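Local coordinates for protein chloramphenicol acetyltransferase (Bacteroides thetaiotaomicron, PDB 2I9D) that probably transfers an acetyl group from acetyl-coenzyme A to a hydroxyl of chloramphenicol, as a trimeric member of the chloramphenicol acetyltransferase family, at residues I7-I10 against E11-E14; F19-F22 against R23-N27; Y56-A59 against V60-A64; H108-F111 against D112-Y115; E117-L120 against I121-I125. All coordinates share one frame; numbering follows the deposited sequence.

Overall arrangement
Along the chain the five local contacts follow one another in series. Contact 1 lies in the loop before the short helix 16-22, and contact 2 spans the end of that helix and the loop after it; their centres are about 17 Å apart, and they meet where CZ3 of Trp13 lies 3.6 Å from CB of Phe19. This end of the subunit holds the predicted catalytic His197, and contact 2 also reaches neighbouring subunits of the trimer. Contact 3 lies centrally on helix 52-66, which packs against the mixed sheet. Contacts 4 and 5, centred about 14 Å apart, share helix 111-124. Tyr58 joins contact 3 to contact 4, whereas contact 5 lies about 39 Å from contact 2, centre to centre, across the subunit.

Contact 1: residues I7-I10 against E11-E14; sequences IIDI and ENWE
From Asp9 to Trp13 the chain bends back on itself outside any regular helix or strand, Ile10 and Glu11 keeping helix-like backbone angles before Trp13 turns to a positive phi of 67°. This bend brings the indole of Trp13 back over the isoleucines that precede it. The CG2 branch of Ile8 sits about 3.5 Å above one face of the ring system of Trp13, toward the rim, and 3.8 Å from CG of Trp13, while the tip of Ile10 reaches the benzene part, with its CD1 3.7 Å from CE3 of Trp13. Ile10 and Trp13 run alongside each other and point the same way.

The polar half of the bend belongs to Asp9. With CG anti to the backbone N (chi1 178°), its carboxylate swings forward along the chain, and OD1 accepts a bond of 3.3 Å from the backbone N of Glu11, a connection of the Asx-turn kind, though a weak one. OD2 lies 2.5 Å from ND2 of Asn12, but that link is sharply bent and weak, and so short that its detail is doubtful; carboxylate and amide stand perpendicular.

The loop connects strand 5-7 to helix 16-22 at the surface. Ile8, Ile10 and Trp13 all rest on Val80 of strand 80-83, and the indole also meets the ring of Tyr72 at a small interplanar angle and touches Phe199.

Contact 2: residues F19-F22 against R23-N27; sequences FNFF and RHFQN
Phe25 offers one face of its ring to the edge of Phe22, where CD1 of Phe22 comes within 3.6 Å of CE2 of Phe25. With the planes at 73°, the pair is T-shaped (edge-to-face). Phe21 completes an aromatic cluster by bringing its CE2 to 3.6 Å from CZ of Phe25, those two rings meeting obliquely. The Phe22 side chain stands beside its own backbone N, CG opposite the carbonyl carbon (chi1 -60°), which sets the ring where its CD1 edge can meet Phe25.

A type I turn sets up this meeting: the backbone N of Phe25 donates to O of Phe22 at 3.0 Å. A water bridges the same bend, donating to O of Phe21 and accepting from N of His24. On another side of the helix end, Arg23 grips Asn20 side-on, both NE and NH2 donating to the single oxygen OD1. The NE bond from Arg23 to OD1 of Asn20 is 2.9 Å long, and both donors keep that oxygen close to the guanidinium plane. Over one guanidinium face stands the edge of Phe19, its CE2 3.7 Å from NH1 of Arg23.

The segment carries the chain from helix 16-22 toward strand 29-37. Phe22 stacks on the predicted catalytic His197 and packs on Thr163 of a second subunit, placing the aromatic cluster beside the probable active site at the trimer interface, where Gln26 residues of different subunits hydrogen-bond to one another.

Contact 3: residues Y56-A59 against V60-A64; sequences YLYA and VLRAA
Tyr58 and Arg62 stand one turn apart on helix 52-66, an alpha-helix packed against the mixed sheet of the chloramphenicol acetyltransferase fold. The closely packed part is the side toward the sheet. There Leu57 and Val60 press on Leu149 and Met88, and the helix backbone closes regularly, N of Leu61 bonding to O of Leu57 at 3.0 Å. Ala59 and Ala63, with only a methyl each, lie against helix 202-216.

Arg62, which is partly exposed, forms the looser side. Its chain, extended from CG to NE, passes at a slant across the tyrosine, CB lying over one ring face near the rim and CD reaching 3.2 Å from OH of Tyr58. Tyr58 CG is placed opposite its backbone N (chi1 179°), sending the ring along the helix toward the arginine. NH1 of Arg62 then donates to OH of Tyr58 at 3.2 Å, while NE forms a salt bridge with Glu66, so the guanidinium is held by two partners at different nitrogens. Phe111 and Phe114 also meet the Tyr58 ring. With an alanine at Tyr58, NH1 of Arg62 would lose its hydroxyl acceptor, and the gap left beside Phe111 and Phe114 would probably disturb the seam with helix 111-124.

The bond at the hydroxyl is not flat: OH of Tyr58 sits 31° out of the guanidinium plane of Arg62, and ring and guanidinium planes are 78° apart.

Contact 4: residues H108-F111 against D112-Y115; sequences HNDF and DTFY
The imidazole of His108 carries the methyl CG2 of Thr113 over one face, 3.7 Å from the ring centroid in a CH-pi contact, and meets CA of Phe114 at its edge, 3.6 Å from CD2 of His108. Phe111 takes CB of Tyr115 over one face, 4.2 Å from its ring centroid. Beyond that methylene the two side chains point the same way, their rings meeting obliquely with planes at 48°, CZ of Phe111 touching CD1 of Tyr115 at 3.6 Å.

Between these groups helix 111-124 begins, with Asp110 as its N-cap. OD2 of Asp110 accepts twice from Thr113, from the backbone N at 3.2 Å and from OG1 at 2.5 Å; the hydroxyl is received on the anti lone pair of OD2, whereas the N-H comes from above the carboxylate plane. The Thr113 rotamer (chi1 -59°) serves both neighbours, turning OG1 to the cap and CG2 to His108. NE2 of His108 is buried without a polar partner in the model.

Phe111 also meets the ring of His55. An alanine in place of Phe111 is likely to open a gap between Tyr115 and helix 52-66 and give the tyrosine ring more freedom to turn. The Tyr115 hydroxyl bonds to the backbone N of Ser51.

Contact 5: residues E117-L120 against I121-I125; sequences EARL and IIDAI
Ile121 leans back along helix 111-124 onto Glu117, one turn earlier. Its CB begins near the backbone, 3.5 Å from O of Ala118. CG1, placed opposite the carbonyl carbon (chi1 -73°), heads back toward the preceding turn and lies 3.5 Å from O of Glu117. The terminal CD1 touches both that carbonyl and the carboxylate, ending 3.5 Å from OE2 of Glu117. The glutamate chain, bent at chi2, crosses the isoleucine obliquely instead of running parallel to it.

Beneath these side chains the backbone follows the i to i+4 pattern of an alpha-helix. N of Ile121 donates to O of Glu117 at 3.1 Å, and N of Ala124 to O of Leu120 in the same way.

Arg119 and Asp123 form a second pair on an exposed flank. The arginine, bent at chi2, brings its methylene CD to 3.3 Å from OD2 of Asp123, while NE remains 3.9 Å from that oxygen, a long salt bridge. On the inward flank Ile121 and Ile122 rest on Phe105 of strand 100-105, and Ala118 and Ile122 on Leu54 of helix 52-66.

Chemically, the main-chain hydrogen bonds are the firm links; the side chains add only hydrocarbon lying against oxygen and one long ion pair. Since the charged pair meets through a methylene more closely than through its nitrogen, its electrostatic attraction is probably modest at this solvent-facing surface.

Contact 1: residues I7-I10 against E11-E14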
loop_
_atom_site.group_PDB
_atom_site.type_symbol
_atom_site.label_atom_id
_atom_site.label_comp_id
_atom_site.label_asym_id
_atom_site.label_seq_id
_atom_site.Cartn_x
_atom_site.Cartn_y
_atom_site.Cartn_z
ATOM N N ILE A 7 5.995 29.652 -11.386
ATOM C CA ILE A 7 4.819 29.172 -12.097
ATOM C C ILE A 7 5.344 28.509 -13.375
ATOM O O ILE A 7 6.159 29.085 -14.095
ATOM C CB ILE A 7 3.795 30.317 -12.375
ATOM C CG1 ILE A 7 3.161 30.815 -11.075
ATOM C CG2 ILE A 7 2.649 29.845 -13.248
ATOM C CD1 ILE A 7 4.105 31.405 -10.059
ATOM N N ILE A 8 4.929 27.271 -13.618
ATOM C CA ILE A 8 5.438 26.522 -14.760
ATOM C C ILE A 8 4.602 26.806 -15.992
ATOM O O ILE A 8 3.375 26.737 -15.936
ATOM C CB ILE A 8 5.549 24.990 -14.449
ATOM C CG1 ILE A 8 6.898 24.707 -13.794
ATOM C CG2 ILE A 8 5.387 24.119 -15.699
ATOM C CD1 ILE A 8 6.737 23.908 -12.610
ATOM N N ASP A 9 5.287 27.148 -17.087
ATOM C CA ASP A 9 4.652 27.251 -18.389
ATOM C C ASP A 9 4.308 25.850 -18.891
ATOM O O ASP A 9 5.169 25.114 -19.377
ATOM C CB ASP A 9 5.561 28.005 -19.377
ATOM C CG ASP A 9 4.963 28.108 -20.802
ATOM O OD1 ASP A 9 3.721 27.963 -21.013
ATOM O OD2 ASP A 9 5.780 28.343 -21.721
ATOM N N ILE A 10 3.033 25.502 -18.760
ATOM C CA ILE A 10 2.525 24.182 -19.121
ATOM C C ILE A 10 2.779 23.799 -20.589
ATOM O O ILE A 10 2.968 22.611 -20.888
ATOM C CB ILE A 10 1.014 24.059 -18.778
ATOM C CG1 ILE A 10 0.776 24.249 -17.266
ATOM C CG2 ILE A 10 0.420 22.720 -19.255
ATOM C CD1 ILE A 10 1.512 23.237 -16.347
ATOM N N GLU A 11 2.794 24.788 -21.491
ATOM C CA GLU A 11 2.936 24.511 -22.926
ATOM C C GLU A 11 4.316 23.976 -23.258
ATOM O O GLU A 11 4.450 22.998 -23.982
ATOM C CB GLU A 11 2.606 25.739 -23.769
ATOM C CG GLU A 11 1.560 25.426 -24.843
ATOM C CD GLU A 11 0.323 24.730 -24.260
ATOM O OE1 GLU A 11 -0.020 23.623 -24.752
ATOM O OE2 GLU A 11 -0.287 25.278 -23.304
ATOM N N ASN A 12 5.338 24.614 -22.710
ATOM C CA ASN A 12 6.646 23.992 -22.590
ATOM C C ASN A 12 6.554 22.981 -21.424
ATOM O O ASN A 12 5.467 22.433 -21.203
ATOM C CB ASN A 12 7.691 25.089 -22.470
ATOM C CG ASN A 12 7.612 26.071 -23.659
ATOM O OD1 ASN A 12 7.685 25.666 -24.821
ATOM N ND2 ASN A 12 7.407 27.347 -23.367
ATOM N N TRP A 13 7.609 22.689 -20.674
ATOM C CA TRP A 13 7.492 21.603 -19.644
ATOM C C TRP A 13 7.299 20.217 -20.266
ATOM O O TRP A 13 6.278 19.917 -20.900
ATOM C CB TRP A 13 6.393 21.862 -18.579
ATOM C CG TRP A 13 6.463 20.914 -17.341
ATOM C CD1 TRP A 13 7.600 20.444 -16.731
ATOM C CD2 TRP A 13 5.359 20.376 -16.581
ATOM N NE1 TRP A 13 7.273 19.644 -15.668
ATOM C CE2 TRP A 13 5.909 19.581 -15.548
ATOM C CE3 TRP A 13 3.963 20.478 -16.680
ATOM C CZ2 TRP A 13 5.112 18.894 -14.610
ATOM C CZ3 TRP A 13 3.169 19.795 -15.744
ATOM C CH2 TRP A 13 3.751 19.013 -14.724
ATOM N N GLU A 14 8.305 19.377 -20.049
ATOM C CA GLU A 14 8.355 18.033 -20.623
ATOM C C GLU A 14 7.214 17.108 -20.168
ATOM O O GLU A 14 6.872 16.152 -20.874
ATOM C CB GLU A 14 9.730 17.393 -20.363
ATOM C CG GLU A 14 10.288 17.542 -18.934
ATOM C CD GLU A 14 11.687 16.927 -18.787
ATOM O OE1 GLU A 14 12.290 16.533 -19.816
ATOM O OE2 GLU A 14 12.198 16.839 -17.649
#

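Contact 2: residues F19-F22 against R23-N27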
loop_
_atom_site.group_PDB
_atom_site.type_symbol
_atom_site.label_atom_id
_atom_site.label_comp_id
_atom_site.label_asym_id
_atom_site.label_seq_id
_atom_site.Cartn_x
_atom_site.Cartn_y
_atom_site.Cartn_z
ATOM N N PHE A 19 1.080 15.081 -17.029
ATOM C CA PHE A 19 0.187 15.766 -16.103
ATOM C C PHE A 19 -1.250 15.877 -16.600
ATOM O O PHE A 19 -2.172 15.709 -15.816
ATOM C CB PHE A 19 0.730 17.145 -15.703
ATOM C CG PHE A 19 -0.047 17.798 -14.584
ATOM C CD1 PHE A 19 0.318 17.589 -13.252
ATOM C CD2 PHE A 19 -1.153 18.601 -14.860
ATOM C CE1 PHE A 19 -0.398 18.178 -12.209
ATOM C CE2 PHE A 19 -1.889 19.188 -13.826
ATOM C CZ PHE A 19 -1.503 18.973 -12.490
ATOM N N ASN A 20 -1.457 16.166 -17.883
ATOM C CA ASN A 20 -2.821 16.244 -18.411
ATOM C C ASN A 20 -3.562 14.906 -18.448
ATOM O O ASN A 20 -4.789 14.883 -18.312
ATOM C CB ASN A 20 -2.864 16.976 -19.768
ATOM C CG ASN A 20 -2.543 18.477 -19.631
ATOM O OD1 ASN A 20 -2.884 19.110 -18.620
ATOM N ND2 ASN A 20 -1.866 19.045 -20.639
ATOM N N PHE A 21 -2.820 13.807 -18.605
ATOM C CA PHE A 21 -3.384 12.451 -18.496
ATOM C C PHE A 21 -4.082 12.229 -17.138
ATOM O O PHE A 21 -5.224 11.763 -17.090
ATOM C CB PHE A 21 -2.281 11.412 -18.712
ATOM C CG PHE A 21 -2.767 9.978 -18.713
ATOM C CD1 PHE A 21 -3.370 9.418 -19.857
ATOM C CD2 PHE A 21 -2.596 9.172 -17.576
ATOM C CE1 PHE A 21 -3.803 8.082 -19.857
ATOM C CE2 PHE A 21 -3.032 7.835 -17.564
ATOM C CZ PHE A 21 -3.626 7.286 -18.705
ATOM N N PHE A 22 -3.419 12.616 -16.046
ATOM C CA PHE A 22 -3.977 12.400 -14.690
ATOM C C PHE A 22 -4.907 13.518 -14.167
ATOM O O PHE A 22 -5.568 13.337 -13.130
ATOM C CB PHE A 22 -2.864 12.115 -13.670
ATOM C CG PHE A 22 -2.042 10.894 -13.985
ATOM C CD1 PHE A 22 -2.562 9.614 -13.783
ATOM C CD2 PHE A 22 -0.740 11.024 -14.454
ATOM C CE1 PHE A 22 -1.803 8.478 -14.036
ATOM C CE2 PHE A 22 0.038 9.894 -14.734
ATOM C CZ PHE A 22 -0.504 8.610 -14.516
ATOM N N ARG A 23 -4.965 14.641 -14.897
ATOM C CA ARG A 23 -5.766 15.839 -14.528
ATOM C C ARG A 23 -7.177 15.580 -14.019
ATOM O O ARG A 23 -7.602 16.218 -13.073
ATOM C CB ARG A 23 -5.838 16.863 -15.677
ATOM C CG ARG A 23 -6.217 18.289 -15.200
ATOM C CD ARG A 23 -6.381 19.311 -16.354
ATOM N NE ARG A 23 -5.095 19.749 -16.911
ATOM C CZ ARG A 23 -4.295 20.668 -16.358
ATOM N NH1 ARG A 23 -4.625 21.261 -15.204
ATOM N NH2 ARG A 23 -3.152 20.999 -16.959
ATOM N N HIS A 24 -7.906 14.656 -14.628
ATOM C CA HIS A 24 -9.299 14.431 -14.222
ATOM C C HIS A 24 -9.545 13.148 -13.432
ATOM O O HIS A 24 -10.688 12.802 -13.140
ATOM C CB HIS A 24 -10.198 14.530 -15.456
ATOM C CG HIS A 24 -10.037 15.830 -16.183
ATOM N ND1 HIS A 24 -10.383 17.045 -15.617
ATOM C CD2 HIS A 24 -9.516 16.115 -17.402
ATOM C CE1 HIS A 24 -10.097 18.018 -16.465
ATOM N NE2 HIS A 24 -9.571 17.481 -17.556
ATOM N N PHE A 25 -8.457 12.482 -13.046
ATOM C CA PHE A 25 -8.506 11.256 -12.247
ATOM C C PHE A 25 -9.114 11.476 -10.867
ATOM O O PHE A 25 -8.754 12.448 -10.185
ATOM C CB PHE A 25 -7.084 10.698 -12.085
ATOM C CG PHE A 25 -6.648 9.790 -13.212
ATOM C CD1 PHE A 25 -6.863 10.151 -14.553
ATOM C CD2 PHE A 25 -6.007 8.579 -12.929
ATOM C CE1 PHE A 25 -6.451 9.336 -15.587
ATOM C CE2 PHE A 25 -5.602 7.725 -13.961
ATOM C CZ PHE A 25 -5.817 8.107 -15.302
ATOM N N GLN A 26 -10.009 10.571 -10.473
ATOM C CA GLN A 26 -10.446 10.434 -9.089
ATOM C C GLN A 26 -9.271 10.338 -8.073
ATOM O O GLN A 26 -9.252 11.018 -7.036
ATOM C CB GLN A 26 -11.420 9.246 -8.924
ATOM C CG GLN A 26 -11.829 8.990 -7.439
ATOM C CD GLN A 26 -13.051 8.073 -7.258
ATOM O OE1 GLN A 26 -14.021 8.150 -8.015
ATOM N NE2 GLN A 26 -13.005 7.213 -6.248
ATOM N N ASN A 27 -8.290 9.504 -8.386
ATOM C CA ASN A 27 -7.105 9.379 -7.576
ATOM C C ASN A 27 -5.879 9.341 -8.487
ATOM O O ASN A 27 -5.602 8.313 -9.092
ATOM C CB ASN A 27 -7.219 8.111 -6.704
ATOM C CG ASN A 27 -5.934 7.753 -6.042
ATOM O OD1 ASN A 27 -5.039 8.587 -5.913
ATOM N ND2 ASN A 27 -5.809 6.511 -5.644
HETATM O O HOH W 1 -7.797 12.646 -16.855
#

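Contact 3: residues Y56-A59 against V60-A64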
loop_
_atom_site.group_PDB
_atom_site.type_symbol
_atom_site.label_atom_id
_atom_site.label_comp_id
_atom_site.label_asym_id
_atom_site.label_seq_id
_atom_site.Cartn_x
_atom_site.Cartn_y
_atom_site.Cartn_z
ATOM N N TYR A 56 18.248 9.842 8.779
ATOM C CA TYR A 56 17.395 9.445 7.657
ATOM C C TYR A 56 16.398 10.516 7.233
ATOM O O TYR A 56 16.031 10.582 6.061
ATOM C CB TYR A 56 16.761 8.051 7.826
ATOM C CG TYR A 56 15.729 7.852 8.918
ATOM C CD1 TYR A 56 14.427 8.405 8.818
ATOM C CD2 TYR A 56 16.016 7.041 10.011
ATOM C CE1 TYR A 56 13.466 8.176 9.823
ATOM C CE2 TYR A 56 15.062 6.805 11.015
ATOM C CZ TYR A 56 13.802 7.363 10.907
ATOM O OH TYR A 56 12.888 7.118 11.900
ATOM N N LEU A 57 16.022 11.388 8.171
ATOM C CA LEU A 57 15.168 12.521 7.841
ATOM C C LEU A 57 15.897 13.429 6.850
ATOM O O LEU A 57 15.321 13.878 5.835
ATOM C CB LEU A 57 14.743 13.284 9.106
ATOM C CG LEU A 57 13.553 14.247 8.959
ATOM C CD1 LEU A 57 12.267 13.433 8.771
ATOM C CD2 LEU A 57 13.396 15.193 10.187
ATOM N N TYR A 58 17.170 13.680 7.134
ATOM C CA TYR A 58 17.997 14.456 6.226
ATOM C C TYR A 58 18.128 13.795 4.847
ATOM O O TYR A 58 17.959 14.462 3.810
ATOM C CB TYR A 58 19.393 14.697 6.820
ATOM C CG TYR A 58 20.273 15.469 5.877
ATOM C CD1 TYR A 58 20.023 16.809 5.625
ATOM C CD2 TYR A 58 21.311 14.852 5.192
ATOM C CE1 TYR A 58 20.803 17.541 4.744
ATOM C CE2 TYR A 58 22.115 15.581 4.300
ATOM C CZ TYR A 58 21.838 16.930 4.084
ATOM O OH TYR A 58 22.602 17.687 3.220
ATOM N N ALA A 59 18.447 12.496 4.854
ATOM C CA ALA A 59 18.613 11.718 3.617
ATOM C C ALA A 59 17.401 11.865 2.714
ATOM O O ALA A 59 17.538 12.098 1.509
ATOM C CB ALA A 59 18.872 10.247 3.935
ATOM N N VAL A 60 16.212 11.736 3.307
ATOM C CA VAL A 60 14.969 11.816 2.558
ATOM C C VAL A 60 14.752 13.248 2.040
ATOM O O VAL A 60 14.385 13.446 0.869
ATOM C CB VAL A 60 13.761 11.321 3.426
ATOM C CG1 VAL A 60 12.405 11.808 2.853
ATOM C CG2 VAL A 60 13.779 9.817 3.568
ATOM N N LEU A 61 14.973 14.234 2.914
ATOM C CA LEU A 61 14.729 15.650 2.570
ATOM C C LEU A 61 15.682 16.121 1.452
ATOM O O LEU A 61 15.265 16.844 0.517
ATOM C CB LEU A 61 14.845 16.559 3.803
ATOM C CG LEU A 61 14.434 18.031 3.646
ATOM C CD1 LEU A 61 12.982 18.166 3.193
ATOM C CD2 LEU A 61 14.649 18.772 4.927
ATOM N N ARG A 62 16.939 15.685 1.555
ATOM C CA ARG A 62 17.962 15.984 0.567
ATOM C C ARG A 62 17.644 15.383 -0.795
ATOM O O ARG A 62 17.783 16.065 -1.803
ATOM C CB ARG A 62 19.344 15.534 1.047
ATOM C CG ARG A 62 20.484 15.846 0.040
ATOM C CD ARG A 62 21.850 15.930 0.715
ATOM N NE ARG A 62 22.945 15.933 -0.254
ATOM C CZ ARG A 62 24.238 15.965 0.074
ATOM N NH1 ARG A 62 24.604 16.006 1.361
ATOM N NH2 ARG A 62 25.169 15.952 -0.884
ATOM N N ALA A 63 17.209 14.123 -0.834
ATOM C CA ALA A 63 16.796 13.490 -2.101
ATOM C C ALA A 63 15.639 14.216 -2.808
ATOM O O ALA A 63 15.608 14.311 -4.040
ATOM C CB ALA A 63 16.466 12.014 -1.882
ATOM N N ALA A 64 14.701 14.746 -2.023
ATOM C CA ALA A 64 13.519 15.441 -2.557
ATOM C C ALA A 64 13.924 16.793 -3.150
ATOM O O ALA A 64 13.373 17.255 -4.160
ATOM C CB ALA A 64 12.478 15.627 -1.464
#

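Contact 4: residues H108-F111 against D112-Y115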
loop_
_atom_site.group_PDB
_atom_site.type_symbol
_atom_site.label_atom_id
_atom_site.label_comp_id
_atom_site.label_asym_id
_atom_site.label_seq_id
_atom_site.Cartn_x
_atom_site.Cartn_y
_atom_site.Cartn_z
ATOM N N HIS A 108 18.930 22.291 4.971
ATOM C CA HIS A 108 20.246 22.894 4.761
ATOM C C HIS A 108 21.085 21.879 3.995
ATOM O O HIS A 108 21.052 20.683 4.324
ATOM C CB HIS A 108 20.927 23.227 6.099
ATOM C CG HIS A 108 20.161 24.196 6.947
ATOM N ND1 HIS A 108 19.972 25.515 6.586
ATOM C CD2 HIS A 108 19.541 24.041 8.143
ATOM C CE1 HIS A 108 19.258 26.128 7.516
ATOM N NE2 HIS A 108 18.986 25.257 8.474
ATOM N N ASN A 109 21.837 22.337 2.991
ATOM C CA ASN A 109 22.679 21.429 2.181
ATOM C C ASN A 109 23.864 20.822 2.961
ATOM O O ASN A 109 24.437 19.796 2.561
ATOM C CB ASN A 109 23.119 22.094 0.871
ATOM C CG ASN A 109 23.798 21.117 -0.112
ATOM O OD1 ASN A 109 23.881 19.893 0.123
ATOM N ND2 ASN A 109 24.293 21.671 -1.234
ATOM N N ASP A 110 24.194 21.435 4.091
ATOM C CA ASP A 110 25.232 20.924 4.974
ATOM C C ASP A 110 24.597 20.154 6.142
ATOM O O ASP A 110 23.862 20.731 6.951
ATOM C CB ASP A 110 26.115 22.090 5.465
ATOM C CG ASP A 110 26.959 21.724 6.678
ATOM O OD1 ASP A 110 27.678 20.699 6.625
ATOM O OD2 ASP A 110 26.897 22.455 7.693
ATOM N N PHE A 111 24.886 18.860 6.237
ATOM C CA PHE A 111 24.277 18.031 7.280
ATOM C C PHE A 111 24.393 18.571 8.712
ATOM O O PHE A 111 23.413 18.559 9.447
ATOM C CB PHE A 111 24.766 16.575 7.231
ATOM C CG PHE A 111 24.217 15.729 8.343
ATOM C CD1 PHE A 111 22.899 15.295 8.311
ATOM C CD2 PHE A 111 25.002 15.409 9.450
ATOM C CE1 PHE A 111 22.380 14.520 9.338
ATOM C CE2 PHE A 111 24.488 14.636 10.503
ATOM C CZ PHE A 111 23.183 14.187 10.440
ATOM N N ASP A 112 25.585 19.019 9.106
ATOM C CA ASP A 112 25.819 19.517 10.463
ATOM C C ASP A 112 24.915 20.691 10.804
ATOM O O ASP A 112 24.408 20.785 11.921
ATOM C CB ASP A 112 27.283 19.924 10.667
ATOM C CG ASP A 112 28.251 18.777 10.447
ATOM O OD1 ASP A 112 27.823 17.604 10.493
ATOM O OD2 ASP A 112 29.457 19.050 10.235
ATOM N N THR A 113 24.730 21.582 9.838
ATOM C CA THR A 113 23.842 22.734 9.980
ATOM C C THR A 113 22.395 22.265 10.117
ATOM O O THR A 113 21.680 22.712 11.030
ATOM C CB THR A 113 23.965 23.695 8.762
ATOM O OG1 THR A 113 25.308 24.150 8.653
ATOM C CG2 THR A 113 23.045 24.907 8.900
ATOM N N PHE A 114 21.974 21.372 9.218
ATOM C CA PHE A 114 20.633 20.783 9.302
ATOM C C PHE A 114 20.443 20.085 10.645
ATOM O O PHE A 114 19.462 20.332 11.338
ATOM C CB PHE A 114 20.340 19.812 8.138
ATOM C CG PHE A 114 19.056 19.030 8.321
ATOM C CD1 PHE A 114 17.834 19.542 7.867
ATOM C CD2 PHE A 114 19.056 17.807 8.986
ATOM C CE1 PHE A 114 16.639 18.833 8.057
ATOM C CE2 PHE A 114 17.875 17.095 9.169
ATOM C CZ PHE A 114 16.664 17.606 8.710
ATOM N N TYR A 115 21.407 19.237 11.005
ATOM C CA TYR A 115 21.340 18.462 12.229
ATOM C C TYR A 115 21.112 19.336 13.465
ATOM O O TYR A 115 20.219 19.055 14.286
ATOM C CB TYR A 115 22.580 17.575 12.436
ATOM C CG TYR A 115 22.374 16.695 13.644
ATOM C CD1 TYR A 115 21.756 15.446 13.515
ATOM C CD2 TYR A 115 22.708 17.145 14.941
ATOM C CE1 TYR A 115 21.501 14.660 14.622
ATOM C CE2 TYR A 115 22.457 16.347 16.073
ATOM C CZ TYR A 115 21.852 15.105 15.894
ATOM O OH TYR A 115 21.582 14.293 16.974
#

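Contact 5: residues E117-L120 against I121-I125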
loop_
_atom_site.group_PDB
_atom_site.type_symbol
_atom_site.label_atom_id
_atom_site.label_comp_id
_atom_site.label_asym_id
_atom_site.label_seq_id
_atom_site.Cartn_x
_atom_site.Cartn_y
_atom_site.Cartn_z
ATOM N N GLU A 117 20.227 22.619 13.737
ATOM C CA GLU A 117 18.925 23.308 13.720
ATOM C C GLU A 117 17.768 22.360 14.045
ATOM O O GLU A 117 16.868 22.742 14.791
ATOM C CB GLU A 117 18.662 24.066 12.417
ATOM C CG GLU A 117 18.459 25.587 12.619
ATOM C CD GLU A 117 16.978 25.996 12.854
ATOM O OE1 GLU A 117 16.350 26.558 11.909
ATOM O OE2 GLU A 117 16.447 25.772 13.979
ATOM N N ALA A 118 17.821 21.131 13.517
ATOM C CA ALA A 118 16.825 20.085 13.836
ATOM C C ALA A 118 16.708 19.824 15.320
ATOM O O ALA A 118 15.608 19.753 15.861
ATOM C CB ALA A 118 17.123 18.761 13.088
ATOM N N ARG A 119 17.861 19.699 15.963
ATOM C CA ARG A 119 17.959 19.380 17.381
ATOM C C ARG A 119 17.358 20.474 18.257
ATOM O O ARG A 119 16.628 20.187 19.203
ATOM C CB ARG A 119 19.428 19.120 17.744
ATOM C CG ARG A 119 19.643 18.169 18.913
ATOM C CD ARG A 119 20.097 18.955 20.148
ATOM N NE ARG A 119 20.893 18.126 21.067
ATOM C CZ ARG A 119 22.213 17.938 20.970
ATOM N NH1 ARG A 119 22.919 18.522 19.993
ATOM N NH2 ARG A 119 22.831 17.161 21.855
ATOM N N LEU A 120 17.648 21.724 17.917
ATOM C CA LEU A 120 17.099 22.873 18.623
ATOM C C LEU A 120 15.572 22.933 18.492
ATOM O O LEU A 120 14.877 23.207 19.482
ATOM C CB LEU A 120 17.744 24.182 18.105
ATOM C CG LEU A 120 19.282 24.291 18.235
ATOM C CD1 LEU A 120 19.886 25.407 17.346
ATOM C CD2 LEU A 120 19.767 24.404 19.721
ATOM N N ILE A 121 15.059 22.695 17.281
ATOM C CA ILE A 121 13.617 22.612 17.038
ATOM C C ILE A 121 12.961 21.536 17.915
ATOM O O ILE A 121 11.937 21.798 18.558
ATOM C CB ILE A 121 13.277 22.405 15.527
ATOM C CG1 ILE A 121 13.510 23.694 14.735
ATOM C CG2 ILE A 121 11.822 21.983 15.329
ATOM C CD1 ILE A 121 13.878 23.458 13.279
ATOM N N ILE A 122 13.554 20.340 17.960
ATOM C CA ILE A 122 13.013 19.239 18.776
ATOM C C ILE A 122 13.029 19.510 20.292
ATOM O O ILE A 122 12.068 19.158 21.004
ATOM C CB ILE A 122 13.684 17.885 18.429
ATOM C CG1 ILE A 122 13.088 17.351 17.122
ATOM C CG2 ILE A 122 13.507 16.836 19.568
ATOM C CD1 ILE A 122 13.896 16.241 16.493
ATOM N N ASP A 123 14.127 20.104 20.774
ATOM C CA ASP A 123 14.215 20.562 22.166
ATOM C C ASP A 123 13.157 21.623 22.512
ATOM O O ASP A 123 12.641 21.630 23.629
ATOM C CB ASP A 123 15.633 21.078 22.503
ATOM C CG ASP A 123 16.682 19.955 22.528
ATOM O OD1 ASP A 123 16.311 18.768 22.803
ATOM O OD2 ASP A 123 17.883 20.268 22.268
ATOM N N ALA A 124 12.840 22.498 21.556
ATOM C CA ALA A 124 11.800 23.528 21.750
ATOM C C ALA A 124 10.338 23.035 21.607
ATOM O O ALA A 124 9.400 23.783 21.917
ATOM C CB ALA A 124 12.045 24.716 20.810
ATOM N N ILE A 125 10.137 21.798 21.146
ATOM C CA ILE A 125 8.788 21.272 20.971
ATOM C C ILE A 125 7.910 21.411 22.235
ATOM O O ILE A 125 8.333 21.045 23.335
ATOM C CB ILE A 125 8.806 19.825 20.420
ATOM C CG1 ILE A 125 8.903 19.875 18.903
ATOM C CG2 ILE A 125 7.547 19.060 20.809
ATOM C CD1 ILE A 125 8.493 18.628 18.239
#